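Local atomic coordinates of aldehyde dehydrogenase (Anabaena variabilis, PDB entry 4H7N), a protein that probably oxidises aldehydes to carboxylic acids with NAD+ as the electron acceptor, as other members of the aldehyde dehydrogenase family do. Residues G51-L56 / A150-C155; L120-V125 / K456-I461; E248-A253 / E280-Q285. All blocks are in the same frame, centred on the assembly; numbering follows the deposited sequence.

Interaction 1 (G51-L56 / A150-C155); sequences GRITTL and ALLAGC. With GOL (glycerol), chain E.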
loop_
_atom_site.group_PDB
_atom_site.type_symbol
_atom_site.label_atom_id
_atom_site.label_comp_id
_atom_site.label_asym_id
_atom_site.label_seq_id
_atom_site.Cartn_x
_atom_site.Cartn_y
_atom_site.Cartn_z
ATOM N N GLY A 51 13.096 8.956 -22.728
ATOM C CA GLY A 51 14.537 8.862 -22.525
ATOM C C GLY A 51 14.926 7.626 -21.682
ATOM O O GLY A 51 15.926 6.984 -21.977
ATOM N N ARG A 52 14.137 7.297 -20.646
ATOM C CA ARG A 52 14.454 6.162 -19.781
ATOM C C ARG A 52 14.309 4.861 -20.534
ATOM O O ARG A 52 15.141 3.962 -20.352
ATOM C CB ARG A 52 13.655 6.137 -18.462
ATOM C CG ARG A 52 14.028 7.299 -17.572
ATOM C CD ARG A 52 13.406 7.265 -16.201
ATOM N NE ARG A 52 11.933 7.369 -16.187
ATOM C CZ ARG A 52 11.233 8.492 -16.106
ATOM N NH1 ARG A 52 11.823 9.668 -16.024
ATOM N NH2 ARG A 52 9.904 8.417 -16.063
ATOM N N ILE A 53 13.275 4.774 -21.371
ATOM C CA ILE A 53 13.066 3.646 -22.293
ATOM C C ILE A 53 14.263 3.493 -23.204
ATOM O O ILE A 53 14.786 2.397 -23.344
ATOM C CB ILE A 53 11.754 3.787 -23.107
ATOM C CG1 ILE A 53 10.552 3.668 -22.168
ATOM C CG2 ILE A 53 11.627 2.684 -24.167
ATOM C CD1 ILE A 53 9.223 4.090 -22.793
ATOM N N THR A 54 14.716 4.564 -23.833
ATOM C CA THR A 54 15.885 4.429 -24.724
ATOM C C THR A 54 17.070 3.794 -23.984
ATOM O O THR A 54 17.706 2.894 -24.477
ATOM C CB THR A 54 16.249 5.788 -25.318
ATOM O OG1 THR A 54 15.147 6.207 -26.116
ATOM C CG2 THR A 54 17.539 5.744 -26.194
ATOM N N THR A 55 17.318 4.279 -22.777
ATOM C CA THR A 55 18.402 3.825 -21.950
ATOM C C THR A 55 18.263 2.354 -21.584
ATOM O O THR A 55 19.210 1.614 -21.695
ATOM C CB THR A 55 18.432 4.680 -20.666
ATOM O OG1 THR A 55 18.678 6.033 -21.024
ATOM C CG2 THR A 55 19.505 4.279 -19.764
ATOM N N LEU A 56 17.076 1.926 -21.162
ATOM C CA LEU A 56 16.858 0.529 -20.805
ATOM C C LEU A 56 17.075 -0.353 -22.029
ATOM O O LEU A 56 17.675 -1.437 -21.931
ATOM C CB LEU A 56 15.436 0.314 -20.224
ATOM C CG LEU A 56 15.305 0.392 -18.705
ATOM C CD1 LEU A 56 16.121 -0.671 -17.999
ATOM C CD2 LEU A 56 15.758 1.697 -18.121
ATOM N N ALA A 150 10.227 0.083 -11.517
ATOM C CA ALA A 150 10.646 1.205 -10.700
ATOM C C ALA A 150 11.590 2.149 -11.467
ATOM O O ALA A 150 11.451 3.370 -11.370
ATOM C CB ALA A 150 11.316 0.711 -9.449
ATOM N N LEU A 151 12.541 1.591 -12.245
ATOM C CA LEU A 151 13.421 2.434 -13.011
ATOM C C LEU A 151 12.651 3.257 -14.033
ATOM O O LEU A 151 12.936 4.427 -14.192
ATOM C CB LEU A 151 14.510 1.637 -13.752
ATOM C CG LEU A 151 15.592 1.093 -12.807
ATOM C CD1 LEU A 151 16.403 0.030 -13.528
ATOM C CD2 LEU A 151 16.535 2.174 -12.349
ATOM N N LEU A 152 11.700 2.650 -14.715
ATOM C CA LEU A 152 10.948 3.353 -15.733
ATOM C C LEU A 152 10.069 4.440 -15.149
ATOM O O LEU A 152 9.759 5.434 -15.817
ATOM C CB LEU A 152 10.142 2.356 -16.568
ATOM C CG LEU A 152 11.057 1.558 -17.525
ATOM C CD1 LEU A 152 10.411 0.295 -18.083
ATOM C CD2 LEU A 152 11.542 2.415 -18.684
ATOM N N ALA A 153 9.657 4.246 -13.912
ATOM C CA ALA A 153 8.885 5.235 -13.184
ATOM C C ALA A 153 9.709 6.482 -12.906
ATOM O O ALA A 153 9.140 7.533 -12.607
ATOM C CB ALA A 153 8.382 4.683 -11.856
ATOM N N GLY A 154 11.027 6.371 -13.005
ATOM C CA GLY A 154 11.897 7.462 -12.656
ATOM C C GLY A 154 12.601 7.340 -11.309
ATOM O O GLY A 154 13.240 8.262 -10.899
ATOM N N CYS A 155 12.546 6.173 -10.688
ATOM C CA CYS A 155 13.252 5.899 -9.449
ATOM C C CYS A 155 14.680 5.470 -9.723
ATOM O O CYS A 155 14.952 4.833 -10.704
ATOM C CB CYS A 155 12.599 4.711 -8.743
ATOM S SG CYS A 155 10.795 4.799 -8.453
HETATM C C1 GOL E . 8.052 11.101 -15.503
HETATM O O1 GOL E . 9.328 11.324 -16.081
HETATM C C2 GOL E . 8.136 10.417 -14.116
HETATM O O2 GOL E . 9.412 10.509 -13.458
HETATM C C3 GOL E . 7.082 11.080 -13.262
HETATM O O3 GOL E . 5.817 10.922 -13.908
#
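Arg52 reaches from helix 48-64 to the C-terminal end of helix 147-153 and grips the carbonyl oxygen of Leu152 side-on with two nitrogens. Arg52 NE lies 2.9 Å from Leu152 O and Arg52 NH2 lies 3.0 Å from that same Leu152 O, and neither bond is straight, the angles at the hydrogens being 150° and 144°. The acceptor sits close to the guanidinium plane, whereas both nitrogens approach from one face of the carbonyl, NE well above its plane and NH2 tilted less. The side chain bends at chi3 (-64°), which turns NE out of the line of the extended CB-CG-CD part. One face of the guanidinium lies over Gly154, whose CA is 3.5 Å above the plane, toward the rim. Glycerol, probably from the crystallisation liquor, meets the far edge: its O1 accepts from Arg52 NH1 at 3.0 Å and more weakly from Arg52 NH2, while its O2 donates to Ala153 O.

Beside this polar grip the contact is apolar. Leu152 CD2 packs against Ile53 CG1 at 3.8 Å, the two side chains crossing at about a right angle, and Leu56 CG lies on the same methyl at a longer 4.3 Å. Further out, Trp44 O gives the guanidinium another partner at NH1, and Leu106 of helix 82-106 packs on the arginine side chain.

Gly154 ends the helix with positive phi and two bonds back into the last turn; a side chain there would run into the preceding carbonyl oxygen and the glycerol. The positive charge of Arg52 at the carbonyl-rich helix end would probably be favoured by the helix dipole. This is a Schellman helix end, bridged by Arg52 to helix 48-64.

Interaction 2 (L120-V125 / K456-I461); sequences LQQSLV and KQAFLI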
loop_
_atom_site.group_PDB
_atom_site.type_symbol
_atom_site.label_atom_id
_atom_site.label_comp_id
_atom_site.label_asym_id
_atom_site.label_seq_id
_atom_site.Cartn_x
_atom_site.Cartn_y
_atom_site.Cartn_z
ATOM N N LEU A 120 -8.642 20.641 -12.680
ATOM C CA LEU A 120 -7.810 19.647 -12.036
ATOM C C LEU A 120 -6.741 19.169 -13.010
ATOM O O LEU A 120 -7.053 18.795 -14.156
ATOM C CB LEU A 120 -8.698 18.468 -11.602
ATOM C CG LEU A 120 -7.932 17.234 -11.095
ATOM C CD1 LEU A 120 -7.251 17.492 -9.753
ATOM C CD2 LEU A 120 -8.873 16.035 -10.985
ATOM N N GLN A 121 -5.488 19.203 -12.593
ATOM C CA GLN A 121 -4.436 18.470 -13.313
ATOM C C GLN A 121 -3.838 17.445 -12.386
ATOM O O GLN A 121 -3.783 17.663 -11.182
ATOM C CB GLN A 121 -3.342 19.398 -13.820
ATOM C CG GLN A 121 -3.767 20.240 -15.011
ATOM C CD GLN A 121 -2.719 21.282 -15.365
ATOM O OE1 GLN A 121 -1.520 21.035 -15.237
ATOM N NE2 GLN A 121 -3.169 22.455 -15.798
ATOM N N GLN A 122 -3.401 16.320 -12.937
ATOM C CA GLN A 122 -2.772 15.254 -12.154
ATOM C C GLN A 122 -1.344 15.037 -12.639
ATOM O O GLN A 122 -1.063 15.201 -13.820
ATOM C CB GLN A 122 -3.551 13.961 -12.310
ATOM C CG GLN A 122 -5.019 14.006 -11.850
ATOM C CD GLN A 122 -5.224 13.716 -10.331
ATOM O OE1 GLN A 122 -6.358 13.651 -9.846
ATOM N NE2 GLN A 122 -4.129 13.548 -9.594
ATOM N N SER A 123 -0.426 14.714 -11.727
ATOM C CA SER A 123 0.903 14.220 -12.149
ATOM C C SER A 123 1.404 13.168 -11.192
ATOM O O SER A 123 0.747 12.871 -10.195
ATOM C CB SER A 123 1.937 15.342 -12.300
ATOM O OG SER A 123 2.279 15.849 -11.030
ATOM N N LEU A 124 2.542 12.572 -11.533
ATOM C CA LEU A 124 3.081 11.440 -10.813
ATOM C C LEU A 124 4.568 11.675 -10.485
ATOM O O LEU A 124 5.331 12.019 -11.356
ATOM C CB LEU A 124 2.909 10.217 -11.675
ATOM C CG LEU A 124 1.433 9.940 -11.958
ATOM C CD1 LEU A 124 1.248 9.582 -13.432
ATOM C CD2 LEU A 124 0.877 8.881 -11.041
ATOM N N VAL A 125 4.955 11.481 -9.234
ATOM C CA VAL A 125 6.299 11.792 -8.761
ATOM C C VAL A 125 6.918 10.487 -8.204
ATOM O O VAL A 125 6.417 9.940 -7.207
ATOM C CB VAL A 125 6.223 12.832 -7.617
ATOM C CG1 VAL A 125 7.597 13.273 -7.171
ATOM C CG2 VAL A 125 5.440 14.049 -8.084
ATOM N N LYS A 456 0.941 10.144 -6.533
ATOM C CA LYS A 456 0.025 10.980 -7.277
ATOM C C LYS A 456 -0.061 12.337 -6.625
ATOM O O LYS A 456 -0.109 12.450 -5.397
ATOM C CB LYS A 456 -1.357 10.304 -7.310
ATOM C CG LYS A 456 -1.404 9.040 -8.153
ATOM C CD LYS A 456 -2.731 8.304 -7.957
ATOM C CE LYS A 456 -2.601 6.781 -8.089
ATOM N NZ LYS A 456 -3.889 6.164 -7.616
ATOM N N GLN A 457 -0.036 13.366 -7.449
ATOM C CA GLN A 457 -0.180 14.762 -7.024
ATOM C C GLN A 457 -1.338 15.367 -7.759
ATOM O O GLN A 457 -1.429 15.239 -8.982
ATOM C CB GLN A 457 1.039 15.566 -7.460
ATOM C CG GLN A 457 2.177 15.565 -6.535
ATOM C CD GLN A 457 3.221 16.622 -6.907
ATOM O OE1 GLN A 457 3.601 16.762 -8.063
ATOM N NE2 GLN A 457 3.697 17.328 -5.918
ATOM N N ALA A 458 -2.239 16.018 -7.041
ATOM C CA ALA A 458 -3.344 16.751 -7.673
ATOM C C ALA A 458 -3.070 18.263 -7.609
ATOM O O ALA A 458 -2.515 18.775 -6.625
ATOM C CB ALA A 458 -4.651 16.408 -6.978
ATOM N N PHE A 459 -3.367 18.962 -8.702
ATOM C CA PHE A 459 -3.307 20.416 -8.735
ATOM C C PHE A 459 -4.725 20.863 -9.014
ATOM O O PHE A 459 -5.293 20.546 -10.065
ATOM C CB PHE A 459 -2.349 20.939 -9.811
ATOM C CG PHE A 459 -0.955 20.382 -9.709
ATOM C CD1 PHE A 459 -0.015 20.991 -8.917
ATOM C CD2 PHE A 459 -0.607 19.222 -10.376
ATOM C CE1 PHE A 459 1.267 20.466 -8.798
ATOM C CE2 PHE A 459 0.686 18.687 -10.266
ATOM C CZ PHE A 459 1.617 19.322 -9.472
ATOM N N LEU A 460 -5.294 21.564 -8.057
ATOM C CA LEU A 460 -6.609 22.147 -8.197
ATOM C C LEU A 460 -6.466 23.635 -8.440
ATOM O O LEU A 460 -5.951 24.366 -7.604
ATOM C CB LEU A 460 -7.436 21.896 -6.948
ATOM C CG LEU A 460 -7.782 20.423 -6.741
ATOM C CD1 LEU A 460 -8.220 20.106 -5.314
ATOM C CD2 LEU A 460 -8.863 20.009 -7.745
ATOM N N ILE A 461 -6.981 24.072 -9.585
ATOM C CA ILE A 461 -6.667 25.373 -10.135
ATOM C C ILE A 461 -7.879 26.273 -10.220
ATOM O O ILE A 461 -8.853 25.963 -10.897
ATOM C CB ILE A 461 -6.089 25.213 -11.542
ATOM C CG1 ILE A 461 -4.848 24.315 -11.471
ATOM C CG2 ILE A 461 -5.751 26.571 -12.129
ATOM C CD1 ILE A 461 -4.411 23.705 -12.770
#
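Gln121 with Phe459 and Ser123 with Gln457 are the hydrogen-bonded pairs of an antiparallel ladder joining strand 118-134 to strand 454-462. Phe459 N gives to Gln121 O at 2.8 Å, with 168° at the hydrogen, and Gln121 N returns a bond to Phe459 O; Ser123 and Gln457 exchange the same two bonds. The strand segments run 153° apart in direction, their axes approaching to 4.7 Å.

On the face carrying Phe459, the ring presents its edge to Ser123, whose OG lies in the ring plane 3.3 Å from Phe459 CE2; a chi1 of 70° puts OG there, between the backbone N and the carbonyl carbon. An alanine in place of Phe459, keeping only CB, lacks the ring and would probably leave a gap beside Ser123 OG and Gln121 O.

This ladder belongs to the oligomerisation region of the aldehyde dehydrogenase fold: residues 458-461 pair in parallel with a strand of the second subunit, continuing the sheet across the interface. Lys456 NZ makes a salt bridge to Glu431 of that subunit, Gln122 OE1 accepts from the backbone N of the same Glu431, and Gln457 NE2 donates to Ala413 O there.

On the opposite face Leu120 CD1 touches Leu460 CD2 at 3.6 Å, the side chains crossing obliquely, and Ala458 CB at 4.0 Å. Leu124 CD2 lies 3.7 Å from Lys456 CG, the two side chains lying alongside each other and pointing the same way.

Interaction 3 (E248-A253 / E280-Q285); sequences ELATSA and EEFYHQ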
loop_
_atom_site.group_PDB
_atom_site.type_symbol
_atom_site.label_atom_id
_atom_site.label_comp_id
_atom_site.label_asym_id
_atom_site.label_seq_id
_atom_site.Cartn_x
_atom_site.Cartn_y
_atom_site.Cartn_z
ATOM N N GLU A 248 -4.956 -36.502 -17.831
ATOM C CA GLU A 248 -3.748 -36.443 -18.619
ATOM C C GLU A 248 -3.107 -35.052 -18.552
ATOM O O GLU A 248 -1.894 -34.927 -18.337
ATOM C CB GLU A 248 -4.074 -36.852 -20.071
ATOM C CG GLU A 248 -2.914 -36.695 -21.021
ATOM C CD GLU A 248 -1.761 -37.626 -20.687
ATOM O OE1 GLU A 248 -2.005 -38.821 -20.398
ATOM O OE2 GLU A 248 -0.612 -37.168 -20.734
ATOM N N LEU A 249 -3.924 -34.001 -18.736
ATOM C CA LEU A 249 -3.454 -32.656 -18.610
ATOM C C LEU A 249 -3.160 -32.340 -17.144
ATOM O O LEU A 249 -2.158 -31.701 -16.819
ATOM C CB LEU A 249 -4.510 -31.657 -19.147
ATOM C CG LEU A 249 -4.727 -31.755 -20.679
ATOM C CD1 LEU A 249 -5.814 -30.751 -21.121
ATOM C CD2 LEU A 249 -3.446 -31.556 -21.508
ATOM N N ALA A 250 -4.024 -32.784 -16.248
ATOM C CA ALA A 250 -3.836 -32.435 -14.824
ATOM C C ALA A 250 -2.516 -33.003 -14.282
ATOM O O ALA A 250 -1.808 -32.341 -13.512
ATOM C CB ALA A 250 -5.006 -32.928 -13.990
ATOM N N THR A 251 -2.184 -34.244 -14.671
ATOM C CA THR A 251 -0.959 -34.848 -14.157
ATOM C C THR A 251 0.265 -34.170 -14.783
ATOM O O THR A 251 1.241 -33.938 -14.075
ATOM C CB THR A 251 -0.911 -36.381 -14.323
ATOM O OG1 THR A 251 -1.123 -36.711 -15.695
ATOM C CG2 THR A 251 -1.943 -37.063 -13.443
ATOM N N SER A 252 0.246 -33.837 -16.073
ATOM C CA SER A 252 1.385 -33.112 -16.635
ATOM C C SER A 252 1.510 -31.692 -16.005
ATOM O O SER A 252 2.611 -31.228 -15.715
ATOM C CB SER A 252 1.297 -32.995 -18.171
ATOM O OG SER A 252 1.352 -34.259 -18.838
ATOM N N ALA A 253 0.390 -30.995 -15.815
ATOM C CA ALA A 253 0.440 -29.630 -15.325
ATOM C C ALA A 253 0.949 -29.585 -13.871
ATOM O O ALA A 253 1.757 -28.727 -13.525
ATOM C CB ALA A 253 -0.924 -28.993 -15.399
ATOM N N GLU A 280 -6.480 -42.964 -7.117
ATOM C CA GLU A 280 -5.542 -44.033 -7.420
ATOM C C GLU A 280 -4.980 -43.871 -8.846
ATOM O O GLU A 280 -3.768 -43.891 -9.077
ATOM C CB GLU A 280 -6.225 -45.406 -7.248
ATOM C CG GLU A 280 -5.352 -46.553 -7.752
ATOM C CD GLU A 280 -5.948 -47.955 -7.594
ATOM O OE1 GLU A 280 -7.165 -48.079 -7.326
ATOM O OE2 GLU A 280 -5.197 -48.944 -7.790
ATOM N N GLU A 281 -5.886 -43.690 -9.794
ATOM C CA GLU A 281 -5.545 -43.514 -11.207
ATOM C C GLU A 281 -4.618 -42.298 -11.443
ATOM O O GLU A 281 -3.639 -42.330 -12.213
ATOM C CB GLU A 281 -6.881 -43.337 -11.905
ATOM C CG GLU A 281 -6.922 -43.068 -13.380
ATOM C CD GLU A 281 -8.379 -42.998 -13.843
ATOM O OE1 GLU A 281 -9.326 -43.310 -13.042
ATOM O OE2 GLU A 281 -8.563 -42.638 -15.011
ATOM N N PHE A 282 -4.941 -41.221 -10.753
ATOM C CA PHE A 282 -4.155 -40.009 -10.808
ATOM C C PHE A 282 -2.746 -40.208 -10.262
ATOM O O PHE A 282 -1.778 -39.824 -10.909
ATOM C CB PHE A 282 -4.855 -38.912 -9.999
ATOM C CG PHE A 282 -4.087 -37.638 -9.921
ATOM C CD1 PHE A 282 -3.192 -37.425 -8.910
ATOM C CD2 PHE A 282 -4.310 -36.614 -10.835
ATOM C CE1 PHE A 282 -2.482 -36.237 -8.828
ATOM C CE2 PHE A 282 -3.593 -35.421 -10.763
ATOM C CZ PHE A 282 -2.682 -35.238 -9.755
ATOM N N TYR A 283 -2.593 -40.782 -9.079
ATOM C CA TYR A 283 -1.259 -40.815 -8.537
ATOM C C TYR A 283 -0.360 -41.787 -9.316
ATOM O O TYR A 283 0.834 -41.530 -9.455
ATOM C CB TYR A 283 -1.222 -41.012 -7.017
ATOM C CG TYR A 283 -1.393 -42.372 -6.439
ATOM C CD1 TYR A 283 -0.394 -43.313 -6.539
ATOM C CD2 TYR A 283 -2.516 -42.682 -5.678
ATOM C CE1 TYR A 283 -0.521 -44.555 -5.963
ATOM C CE2 TYR A 283 -2.669 -43.923 -5.082
ATOM C CZ TYR A 283 -1.668 -44.867 -5.226
ATOM O OH TYR A 283 -1.788 -46.130 -4.671
ATOM N N HIS A 284 -0.940 -42.852 -9.854
ATOM C CA HIS A 284 -0.182 -43.737 -10.723
ATOM C C HIS A 284 0.263 -43.072 -11.996
ATOM O O HIS A 284 1.404 -43.270 -12.442
ATOM C CB HIS A 284 -0.970 -44.987 -11.044
ATOM C CG HIS A 284 -0.967 -45.966 -9.923
ATOM N ND1 HIS A 284 0.200 -46.449 -9.369
ATOM C CD2 HIS A 284 -1.977 -46.545 -9.244
ATOM C CE1 HIS A 284 -0.094 -47.298 -8.397
ATOM N NE2 HIS A 284 -1.408 -47.370 -8.301
ATOM N N GLN A 285 -0.597 -42.244 -12.569
ATOM C CA GLN A 285 -0.159 -41.521 -13.752
ATOM C C GLN A 285 0.939 -40.491 -13.370
ATOM O O GLN A 285 1.958 -40.332 -14.070
ATOM C CB GLN A 285 -1.340 -40.944 -14.528
ATOM C CG GLN A 285 -0.866 -40.405 -15.855
ATOM C CD GLN A 285 -1.924 -39.714 -16.694
ATOM O OE1 GLN A 285 -1.584 -39.185 -17.746
ATOM N NE2 GLN A 285 -3.178 -39.697 -16.246
#
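Thr251 of helix 247-259 and Phe282 of helix 279-292 form the close-packed half of this contact. The methyl CG2 of Thr251 lies 3.5 Å from Phe282 CE2 and almost as near to CD2, and the two side chains slide past each other in opposite directions. Phe282 has CG anti to its backbone N (chi1 177°), which starts the side chain on its way to the neighbouring helix. Ala250 CB meets the ring at its edge, at a looser 4.3 Å from Phe282 CE2. On the sheet side Phe282 also packs on Ile272 and Val274 of strand 269-275, and Ala250 on Phe397 of strand 393-397. The axes of the two short segments approach to 9.7 Å, with a signed crossing angle of -48°.

The other half is polar and turns toward solvent at Glu248, an exposed residue. Gln285 extends toward helix 247-259, CG anti to its backbone N and the chain straight beyond, and crosses both Thr251 and Glu248 at about a right angle. Gln285 OE1 lies 3.2 Å from Thr251 OG1, which is also hydrogen-bonded to Leu247 O in its own helix. The carboxylate of Glu248 and the amide of Gln285 have planes 48° apart. No hydrogen bond joins the two segments directly.

Lys289, one turn beyond Gln285, supplies the link: its NZ makes a salt bridge to Glu248 OE2 and hydrogen bonds to Gln285 OE1, Thr251 OG1 and Ser252 OG. Oxygens from both helices thus gather round one ammonium group, whose positive charge probably helps hold them together, so the polar half appears to be linked through Lys289 while the apolar half rests on packing.

In the fold
Along the chain, interactions 1 and 2 interleave: 51-56 comes first, then 120-125, 150-155 and finally 456-461. Their centres are 21 Å apart, with nearest atoms about 6 Å apart and not touching. Strand 118-134 of interaction 2 pairs in parallel with strand 156-161, which follows helix 147-153 of interaction 1, so interaction 2 lies in, and interaction 1 against, the same mixed sheet. Interaction 3 lies between residues 125 and 456 in sequence but on the opposite side of the chain's centre, 45 Å and 55 Å from the other two centres, against the seven-stranded sheet. Interactions 2 and 3 both touch the second subunit, so dimer contacts reach widely separated parts of the chain.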